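Local coordinates for protein ABC sugar (Ribose) transporter, periplasmic substrate-binding subunit (PDB 3L49) that probably binds a sugar in the periplasm as the substrate-binding subunit of an ABC transporter, at residues N107-L116 against V139-V150; M203-Q211 against F229-A240. One frame throughout, in Å; residues are numbered along the deposited sequence.

Contact 1 (N107-L116 against V139-V150); sequences NYSIGAELAL and VCKIRYDQMKYV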
loop_
_atom_site.group_PDB
_atom_site.type_symbol
_atom_site.label_atom_id
_atom_site.label_comp_id
_atom_site.label_asym_id
_atom_site.label_seq_id
_atom_site.Cartn_x
_atom_site.Cartn_y
_atom_site.Cartn_z
ATOM N N ASN A 107 4.482 2.565 8.449
ATOM C CA ASN A 107 3.041 2.619 8.236
ATOM C C ASN A 107 2.280 2.984 9.490
ATOM O O ASN A 107 1.114 3.380 9.425
ATOM C CB ASN A 107 2.555 1.315 7.608
ATOM C CG ASN A 107 2.941 1.227 6.154
ATOM O OD1 ASN A 107 2.378 1.935 5.323
ATOM N ND2 ASN A 107 3.937 0.395 5.837
ATOM N N TYR A 108 2.989 2.880 10.614
ATOM C CA TYR A 108 2.504 3.261 11.935
ATOM C C TYR A 108 2.408 4.778 12.071
ATOM O O TYR A 108 1.392 5.291 12.526
ATOM C CB TYR A 108 3.446 2.711 13.006
ATOM C CG TYR A 108 3.596 1.206 13.001
ATOM C CD1 TYR A 108 4.606 0.584 12.262
ATOM C CD2 TYR A 108 2.736 0.405 13.743
ATOM C CE1 TYR A 108 4.745 -0.794 12.262
ATOM C CE2 TYR A 108 2.866 -0.965 13.743
ATOM C CZ TYR A 108 3.871 -1.561 13.010
ATOM O OH TYR A 108 3.996 -2.936 13.033
ATOM N N SER A 109 3.477 5.478 11.684
ATOM C CA SER A 109 3.511 6.944 11.646
ATOM C C SER A 109 2.563 7.443 10.565
ATOM O O SER A 109 1.714 8.297 10.825
ATOM C CB SER A 109 4.928 7.464 11.341
ATOM O OG SER A 109 5.867 7.083 12.328
ATOM N N ILE A 110 2.733 6.903 9.356
ATOM C CA ILE A 110 1.877 7.202 8.209
ATOM C C ILE A 110 0.400 7.095 8.577
ATOM O O ILE A 110 -0.352 8.046 8.365
ATOM C CB ILE A 110 2.221 6.281 7.009
ATOM C CG1 ILE A 110 3.458 6.804 6.274
ATOM C CG2 ILE A 110 1.053 6.131 6.029
ATOM C CD1 ILE A 110 4.125 5.752 5.392
ATOM N N GLY A 111 0.009 5.966 9.173
ATOM C CA GLY A 111 -1.386 5.706 9.485
ATOM C C GLY A 111 -1.914 6.722 10.469
ATOM O O GLY A 111 -3.028 7.222 10.312
ATOM N N ALA A 112 -1.093 7.042 11.468
ATOM C CA ALA A 112 -1.470 7.986 12.507
ATOM C C ALA A 112 -1.559 9.412 11.980
ATOM O O ALA A 112 -2.600 10.052 12.130
ATOM C CB ALA A 112 -0.505 7.896 13.694
ATOM N N GLU A 113 -0.486 9.890 11.343
ATOM C CA GLU A 113 -0.417 11.267 10.837
ATOM C C GLU A 113 -1.507 11.617 9.835
ATOM O O GLU A 113 -2.079 12.706 9.908
ATOM C CB GLU A 113 0.951 11.576 10.236
ATOM C CG GLU A 113 2.025 11.816 11.285
ATOM C CD GLU A 113 3.424 11.885 10.701
ATOM O OE1 GLU A 113 3.629 12.616 9.704
ATOM O OE2 GLU A 113 4.319 11.209 11.252
ATOM N N LEU A 114 -1.796 10.694 8.920
ATOM C CA LEU A 114 -2.878 10.888 7.958
ATOM C C LEU A 114 -4.220 11.038 8.694
ATOM O O LEU A 114 -4.970 11.990 8.448
ATOM C CB LEU A 114 -2.920 9.732 6.945
ATOM C CG LEU A 114 -3.902 9.879 5.772
ATOM C CD1 LEU A 114 -3.396 10.872 4.756
ATOM C CD2 LEU A 114 -4.175 8.546 5.114
ATOM N N ALA A 115 -4.485 10.123 9.625
ATOM C CA ALA A 115 -5.695 10.185 10.461
ATOM C C ALA A 115 -5.774 11.484 11.257
ATOM O O ALA A 115 -6.840 12.101 11.343
ATOM C CB ALA A 115 -5.762 8.996 11.389
ATOM N N LEU A 116 -4.635 11.902 11.811
ATOM C CA LEU A 116 -4.544 13.135 12.587
ATOM C C LEU A 116 -4.817 14.360 11.728
ATOM O O LEU A 116 -5.514 15.285 12.162
ATOM C CB LEU A 116 -3.181 13.252 13.274
ATOM C CG LEU A 116 -2.963 12.385 14.514
ATOM C CD1 LEU A 116 -1.481 12.171 14.736
ATOM C CD2 LEU A 116 -3.630 13.010 15.738
ATOM N N VAL A 139 0.150 -3.926 5.458
ATOM C CA VAL A 139 0.280 -2.461 5.529
ATOM C C VAL A 139 -1.062 -1.732 5.649
ATOM O O VAL A 139 -1.162 -0.708 6.322
ATOM C CB VAL A 139 1.145 -1.866 4.384
ATOM C CG1 VAL A 139 2.515 -2.513 4.379
ATOM C CG2 VAL A 139 0.472 -2.010 3.005
ATOM N N CYS A 140 -2.103 -2.294 5.052
ATOM C CA CYS A 140 -3.433 -1.715 5.148
ATOM C C CYS A 140 -4.079 -2.024 6.490
ATOM O O CYS A 140 -4.933 -1.272 6.962
ATOM C CB CYS A 140 -4.307 -2.201 3.990
ATOM S SG CYS A 140 -3.980 -1.330 2.431
ATOM N N LYS A 141 -3.667 -3.139 7.089
ATOM C CA LYS A 141 -4.069 -3.514 8.448
ATOM C C LYS A 141 -3.543 -2.484 9.439
ATOM O O LYS A 141 -4.284 -2.024 10.312
ATOM C CB LYS A 141 -3.524 -4.910 8.779
ATOM C CG LYS A 141 -4.147 -5.610 9.978
ATOM C CD LYS A 141 -3.271 -5.529 11.213
ATOM C CE LYS A 141 -3.789 -6.434 12.311
ATOM N NZ LYS A 141 -3.430 -7.851 12.033
ATOM N N ILE A 142 -2.268 -2.115 9.281
ATOM C CA ILE A 142 -1.628 -1.111 10.126
ATOM C C ILE A 142 -2.272 0.256 9.903
ATOM O O ILE A 142 -2.678 0.915 10.864
ATOM C CB ILE A 142 -0.098 -1.028 9.886
ATOM C CG1 ILE A 142 0.580 -2.375 10.189
ATOM C CG2 ILE A 142 0.514 0.089 10.733
ATOM C CD1 ILE A 142 1.997 -2.525 9.573
ATOM N N ARG A 143 -2.395 0.660 8.636
ATOM C CA ARG A 143 -2.989 1.954 8.285
ATOM C C ARG A 143 -4.414 2.129 8.818
ATOM O O ARG A 143 -4.770 3.199 9.302
ATOM C CB ARG A 143 -2.950 2.177 6.776
ATOM C CG ARG A 143 -1.581 2.549 6.231
ATOM C CD ARG A 143 -1.511 2.204 4.760
ATOM N NE ARG A 143 -0.148 2.142 4.241
ATOM C CZ ARG A 143 0.165 1.703 3.027
ATOM N NH1 ARG A 143 -0.793 1.284 2.214
ATOM N NH2 ARG A 143 1.434 1.694 2.616
ATOM N N TYR A 144 -5.212 1.068 8.752
ATOM C CA TYR A 144 -6.563 1.090 9.303
ATOM C C TYR A 144 -6.573 1.142 10.827
ATOM O O TYR A 144 -7.333 1.921 11.407
ATOM C CB TYR A 144 -7.377 -0.106 8.806
ATOM C CG TYR A 144 -8.781 -0.151 9.358
ATOM C CD1 TYR A 144 -9.800 0.613 8.781
ATOM C CD2 TYR A 144 -9.093 -0.951 10.464
ATOM C CE1 TYR A 144 -11.095 0.582 9.290
ATOM C CE2 TYR A 144 -10.381 -0.994 10.977
ATOM C CZ TYR A 144 -11.369 -0.223 10.387
ATOM O OH TYR A 144 -12.635 -0.260 10.888
ATOM N N ASP A 145 -5.746 0.308 11.466
ATOM C CA ASP A 145 -5.675 0.251 12.935
ATOM C C ASP A 145 -5.311 1.592 13.577
ATOM O O ASP A 145 -5.911 1.984 14.588
ATOM C CB ASP A 145 -4.684 -0.818 13.405
ATOM C CG ASP A 145 -5.246 -2.235 13.309
ATOM O OD1 ASP A 145 -4.444 -3.193 13.364
ATOM O OD2 ASP A 145 -6.477 -2.401 13.180
ATOM N N GLN A 146 -4.341 2.284 12.975
ATOM C CA GLN A 146 -3.865 3.575 13.475
ATOM C C GLN A 146 -4.925 4.645 13.349
ATOM O O GLN A 146 -5.073 5.470 14.241
ATOM C CB GLN A 146 -2.586 4.017 12.751
ATOM C CG GLN A 146 -1.376 3.082 12.948
ATOM C CD GLN A 146 -0.782 3.165 14.355
ATOM O OE1 GLN A 146 -1.241 2.500 15.280
ATOM N NE2 GLN A 146 0.245 3.974 14.507
ATOM N N MET A 147 -5.661 4.614 12.240
ATOM C CA MET A 147 -6.776 5.527 12.003
ATOM C C MET A 147 -7.824 5.352 13.096
ATOM O O MET A 147 -8.257 6.326 13.719
ATOM C CB MET A 147 -7.375 5.296 10.591
ATOM C CG MET A 147 -8.512 6.266 10.153
ATOM S SD MET A 147 -10.207 5.695 10.530
ATOM C CE MET A 147 -10.050 3.957 10.206
ATOM N N LYS A 148 -8.193 4.101 13.341
ATOM C CA LYS A 148 -9.261 3.799 14.268
ATOM C C LYS A 148 -8.854 4.130 15.704
ATOM O O LYS A 148 -9.661 4.666 16.470
ATOM C CB LYS A 148 -9.716 2.343 14.106
ATOM C CG LYS A 148 -11.004 2.034 14.861
ATOM C CD LYS A 148 -12.111 1.553 13.943
ATOM C CE LYS A 148 -12.257 0.051 13.977
ATOM N NZ LYS A 148 -12.853 -0.477 15.236
ATOM N N TYR A 149 -7.594 3.848 16.042
ATOM C CA TYR A 149 -7.048 4.180 17.364
ATOM C C TYR A 149 -7.067 5.695 17.642
ATOM O O TYR A 149 -7.521 6.130 18.701
ATOM C CB TYR A 149 -5.634 3.593 17.542
ATOM C CG TYR A 149 -5.060 3.823 18.926
ATOM C CD1 TYR A 149 -3.942 4.640 19.114
ATOM C CD2 TYR A 149 -5.658 3.253 20.055
ATOM C CE1 TYR A 149 -3.413 4.863 20.392
ATOM C CE2 TYR A 149 -5.142 3.477 21.334
ATOM C CZ TYR A 149 -4.020 4.277 21.493
ATOM O OH TYR A 149 -3.521 4.507 22.754
ATOM N N VAL A 150 -6.588 6.478 16.675
ATOM C CA VAL A 150 -6.627 7.944 16.710
ATOM C C VAL A 150 -8.045 8.506 16.875
ATOM O O VAL A 150 -8.266 9.452 17.648
ATOM C CB VAL A 150 -5.940 8.536 15.443
ATOM C CG1 VAL A 150 -6.378 9.965 15.166
ATOM C CG2 VAL A 150 -4.437 8.474 15.597
#
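Gly111 lies against Arg143 where the helices cross, with 4.3 Å between Gly111 CA and Arg143 CA; the axes of 107-116 and 139-150 come within 7.6 Å, at a signed crossing angle of -42°. Gly111 has no CB in the way, and Gln146 CB rests on its backbone, 3.6 Å from Gly111 C. The Gln146 chain bends at its second torsion (chi2 -72°) and carries its amide along the other helix. Gln146 NE2 then gives a nearly straight bond to Tyr108 O, 2.6 Å long. That carbonyl also accepts from Ala112 N, on the opposite face of its plane. Both helices flank the same side of the C-terminal lobe of a periplasmic binding protein fold, and 107-116 begins just after strand 101-105, where the chain passes into this lobe from the N-terminal one. Here Arg143 grips Asn107 OD1 side-on, with Arg143 NE at 2.8 Å and Arg143 NH2 at 2.9 Å. Both nitrogens come from one face of the amide plane, which is turned 57° from the guanidinium. Arg143 NH1 bonds an unidentified ligand, probably from the crystallisation liquor, and more weakly Cys198 O. Ile142 CG2 sits over one face of the Tyr108 ring, a CH-pi contact 4.0 Å from the centroid. At the far end Ala115 CB packs on Met147 CA and lies 3.9 Å from Val150 CG1.

Contact 2 (M203-Q211 against F229-A240); sequences MIGATQALQ and FVEMVADPESPA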
loop_
_atom_site.group_PDB
_atom_site.type_symbol
_atom_site.label_atom_id
_atom_site.label_comp_id
_atom_site.label_asym_id
_atom_site.label_seq_id
_atom_site.Cartn_x
_atom_site.Cartn_y
_atom_site.Cartn_z
ATOM N N MET A 203 -9.222 6.757 -3.879
ATOM C CA MET A 203 -9.458 8.156 -3.539
ATOM C C MET A 203 -9.440 9.063 -4.763
ATOM O O MET A 203 -10.032 10.140 -4.735
ATOM C CB MET A 203 -8.502 8.634 -2.432
ATOM C CG MET A 203 -8.702 7.956 -1.071
ATOM S SD MET A 203 -10.371 8.122 -0.394
ATOM C CE MET A 203 -11.195 6.641 -0.958
ATOM N N ILE A 204 -8.782 8.615 -5.836
ATOM C CA ILE A 204 -8.829 9.310 -7.128
ATOM C C ILE A 204 -10.270 9.335 -7.645
ATOM O O ILE A 204 -10.767 10.381 -8.058
ATOM C CB ILE A 204 -7.861 8.689 -8.170
ATOM C CG1 ILE A 204 -6.406 8.878 -7.730
ATOM C CG2 ILE A 204 -8.041 9.341 -9.546
ATOM C CD1 ILE A 204 -5.430 7.862 -8.333
ATOM N N GLY A 205 -10.936 8.186 -7.568
ATOM C CA GLY A 205 -12.347 8.065 -7.904
ATOM C C GLY A 205 -13.275 8.825 -6.984
ATOM O O GLY A 205 -14.196 9.502 -7.446
ATOM N N ALA A 206 -13.027 8.723 -5.681
ATOM C CA ALA A 206 -13.864 9.384 -4.668
ATOM C C ALA A 206 -13.858 10.899 -4.844
ATOM O O ALA A 206 -14.900 11.543 -4.754
ATOM C CB ALA A 206 -13.411 8.998 -3.260
ATOM N N THR A 207 -12.679 11.442 -5.134
ATOM C CA THR A 207 -12.493 12.865 -5.415
ATOM C C THR A 207 -13.262 13.293 -6.662
ATOM O O THR A 207 -13.971 14.308 -6.631
ATOM C CB THR A 207 -10.996 13.194 -5.573
ATOM O OG1 THR A 207 -10.278 12.636 -4.470
ATOM C CG2 THR A 207 -10.748 14.695 -5.619
ATOM N N GLN A 208 -13.124 12.512 -7.742
ATOM C CA GLN A 208 -13.840 12.761 -8.998
ATOM C C GLN A 208 -15.361 12.828 -8.800
ATOM O O GLN A 208 -16.017 13.732 -9.339
ATOM C CB GLN A 208 -13.483 11.700 -10.029
ATOM C CG GLN A 208 -12.128 11.912 -10.715
ATOM C CD GLN A 208 -11.636 10.671 -11.451
ATOM O OE1 GLN A 208 -10.538 10.666 -12.022
ATOM N NE2 GLN A 208 -12.444 9.606 -11.436
ATOM N N ALA A 209 -15.895 11.893 -7.999
ATOM C CA ALA A 209 -17.318 11.836 -7.653
ATOM C C ALA A 209 -17.816 13.054 -6.877
ATOM O O ALA A 209 -18.882 13.585 -7.186
ATOM C CB ALA A 209 -17.627 10.552 -6.866
ATOM N N LEU A 210 -17.055 13.475 -5.865
ATOM C CA LEU A 210 -17.394 14.651 -5.051
ATOM C C LEU A 210 -17.393 15.911 -5.888
ATOM O O LEU A 210 -18.253 16.781 -5.723
ATOM C CB LEU A 210 -16.391 14.830 -3.901
ATOM C CG LEU A 210 -16.363 13.816 -2.754
ATOM C CD1 LEU A 210 -15.184 14.117 -1.832
ATOM C CD2 LEU A 210 -17.679 13.800 -1.974
ATOM N N GLN A 211 -16.402 15.997 -6.774
ATOM C CA GLN A 211 -16.276 17.080 -7.728
ATOM C C GLN A 211 -17.501 17.147 -8.640
ATOM O O GLN A 211 -18.119 18.203 -8.777
ATOM C CB GLN A 211 -15.001 16.882 -8.539
ATOM C CG GLN A 211 -14.389 18.147 -9.033
ATOM C CD GLN A 211 -12.911 18.237 -8.711
ATOM O OE1 GLN A 211 -12.395 19.327 -8.461
ATOM N NE2 GLN A 211 -12.220 17.095 -8.712
ATOM N N PHE A 229 -3.185 11.579 -7.713
ATOM C CA PHE A 229 -3.711 12.035 -6.425
ATOM C C PHE A 229 -2.926 13.201 -5.807
ATOM O O PHE A 229 -3.517 14.111 -5.226
ATOM C CB PHE A 229 -3.906 10.890 -5.425
ATOM C CG PHE A 229 -4.829 11.245 -4.287
ATOM C CD1 PHE A 229 -6.204 11.353 -4.493
ATOM C CD2 PHE A 229 -4.324 11.499 -3.011
ATOM C CE1 PHE A 229 -7.061 11.697 -3.444
ATOM C CE2 PHE A 229 -5.168 11.833 -1.958
ATOM C CZ PHE A 229 -6.540 11.933 -2.171
ATOM N N VAL A 230 -1.603 13.172 -5.951
ATOM C CA VAL A 230 -0.725 14.283 -5.557
ATOM C C VAL A 230 -1.157 15.601 -6.213
ATOM O O VAL A 230 -1.355 16.607 -5.531
ATOM C CB VAL A 230 0.752 13.958 -5.907
ATOM C CG1 VAL A 230 1.661 15.163 -5.703
ATOM C CG2 VAL A 230 1.240 12.797 -5.077
ATOM N N GLU A 231 -1.326 15.565 -7.535
ATOM C CA GLU A 231 -1.783 16.707 -8.314
ATOM C C GLU A 231 -3.161 17.230 -7.877
ATOM O O GLU A 231 -3.405 18.436 -7.897
ATOM C CB GLU A 231 -1.808 16.336 -9.791
ATOM C CG GLU A 231 -1.534 17.507 -10.722
ATOM C CD GLU A 231 -1.716 17.156 -12.190
ATOM O OE1 GLU A 231 -1.795 15.951 -12.524
ATOM O OE2 GLU A 231 -1.775 18.094 -13.013
ATOM N N MET A 232 -4.046 16.314 -7.488
ATOM C CA MET A 232 -5.363 16.656 -6.920
ATOM C C MET A 232 -5.249 17.339 -5.555
ATOM O O MET A 232 -5.999 18.271 -5.262
ATOM C CB MET A 232 -6.230 15.398 -6.788
ATOM C CG MET A 232 -6.909 14.922 -8.064
ATOM S SD MET A 232 -7.566 13.259 -7.833
ATOM C CE MET A 232 -8.745 13.182 -9.170
ATOM N N VAL A 233 -4.318 16.862 -4.723
ATOM C CA VAL A 233 -4.046 17.456 -3.407
ATOM C C VAL A 233 -3.500 18.878 -3.559
ATOM O O VAL A 233 -3.929 19.790 -2.844
ATOM C CB VAL A 233 -3.087 16.562 -2.561
ATOM C CG1 VAL A 233 -2.457 17.334 -1.388
ATOM C CG2 VAL A 233 -3.828 15.334 -2.051
ATOM N N ALA A 234 -2.587 19.055 -4.516
ATOM C CA ALA A 234 -1.972 20.356 -4.796
ATOM C C ALA A 234 -2.936 21.363 -5.432
ATOM O O ALA A 234 -2.729 22.569 -5.313
ATOM C CB ALA A 234 -0.725 20.187 -5.671
ATOM N N ASP A 235 -3.973 20.866 -6.108
ATOM C CA ASP A 235 -5.005 21.714 -6.709
ATOM C C ASP A 235 -5.986 22.224 -5.650
ATOM O O ASP A 235 -6.690 21.426 -5.027
ATOM C CB ASP A 235 -5.752 20.945 -7.807
ATOM C CG ASP A 235 -6.933 21.729 -8.391
ATOM O OD1 ASP A 235 -6.871 22.978 -8.488
ATOM O OD2 ASP A 235 -7.931 21.083 -8.776
ATOM N N PRO A 236 -6.039 23.559 -5.445
ATOM C CA PRO A 236 -6.952 24.153 -4.450
ATOM C C PRO A 236 -8.453 24.052 -4.764
ATOM O O PRO A 236 -9.271 24.330 -3.886
ATOM C CB PRO A 236 -6.518 25.621 -4.409
ATOM C CG PRO A 236 -5.881 25.868 -5.733
ATOM C CD PRO A 236 -5.204 24.587 -6.100
ATOM N N GLU A 237 -8.803 23.669 -5.990
ATOM C CA GLU A 237 -10.201 23.531 -6.404
ATOM C C GLU A 237 -10.703 22.128 -6.100
ATOM O O GLU A 237 -11.909 21.896 -5.979
ATOM C CB GLU A 237 -10.357 23.792 -7.909
ATOM C CG GLU A 237 -9.611 25.013 -8.463
ATOM C CD GLU A 237 -10.284 26.343 -8.137
ATOM O OE1 GLU A 237 -11.473 26.350 -7.743
ATOM O OE2 GLU A 237 -9.617 27.390 -8.286
ATOM N N SER A 238 -9.762 21.194 -5.991
ATOM C CA SER A 238 -10.066 19.783 -5.798
ATOM C C SER A 238 -10.267 19.443 -4.326
ATOM O O SER A 238 -9.534 19.940 -3.470
ATOM C CB SER A 238 -8.944 18.926 -6.391
ATOM O OG SER A 238 -8.985 17.597 -5.912
ATOM N N PRO A 239 -11.267 18.595 -4.023
ATOM C CA PRO A 239 -11.479 18.099 -2.659
ATOM C C PRO A 239 -10.511 17.000 -2.169
ATOM O O PRO A 239 -10.806 16.336 -1.184
ATOM C CB PRO A 239 -12.917 17.568 -2.703
ATOM C CG PRO A 239 -13.142 17.175 -4.104
ATOM C CD PRO A 239 -12.305 18.107 -4.952
ATOM N N ALA A 240 -9.373 16.803 -2.826
ATOM C CA ALA A 240 -8.371 15.882 -2.294
ATOM C C ALA A 240 -7.621 16.563 -1.155
ATOM O O ALA A 240 -7.039 17.623 -1.350
ATOM C CB ALA A 240 -7.422 15.428 -3.380
HETATM O O HOH W 1 -10.389 20.338 -9.876
#
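In the alternating strand-helix order of the C-terminal lobe, helices 200-212 and 227-234 are successive helices joined through strand 219-222. The axes of 203-211 and 229-234 come no nearer than 10.5 Å, and side chains fill the interval. Thr207 is central. Its hydroxyl donates to Met203 O (2.5 Å from Thr207 OG1), which also accepts from Thr207 N. Thr207 OG1 is also hydrogen-bonded to the Thr220 hydroxyl of strand 219-222. It meets the edge of the Phe229 ring, 3.5 Å from Phe229 CE1. With Thr207 CG2 anti to the backbone N, the methyl points into the turn after the second helix, 3.4 Å from Ser238 OG and 3.8 Å from Pro239 CG. Replacing Thr207 with an alanine would probably leave a gap between Phe229 and Pro239 and deprive Thr220 of its hydroxyl partner. Met232 runs extended across the interval, and its CE reaches Ile204 O at 3.6 Å. Ser238 OG accepts from Ala240 N in an ST turn at the entry to strand 240-245. Near Gln211 a water donates to both Gln211 OE1 and Asp235 OD2. The direct contact is thus mainly apolar, and polar bridging between the segments runs through that water at the outer end.

Overall arrangement
Both contacts belong to the C-terminal lobe of the two-lobed periplasmic binding protein fold. Their centres are 21 Å apart, with nearest atoms about 7 Å apart. They do not meet, and all of contact 1 precedes contact 2 in the sequence. Contact 1 joins two helices; contact 2 also includes the turn after helix 227-234. They lie on opposite faces of the sheet. On strand 194-197, Trp196 meets Leu114, Arg143 and Met147 of contact 1, while its neighbours Ile195 and Ala197 meet Met203 of contact 2. The Cys140-Cys198 disulfide ties helix 138-152 to the residue just past that strand. Contact 1 reaches the unidentified ligand through Arg143. Contact 2 is packing within the lobe; the side chain of Ile204 is about 11 Å from that ligand.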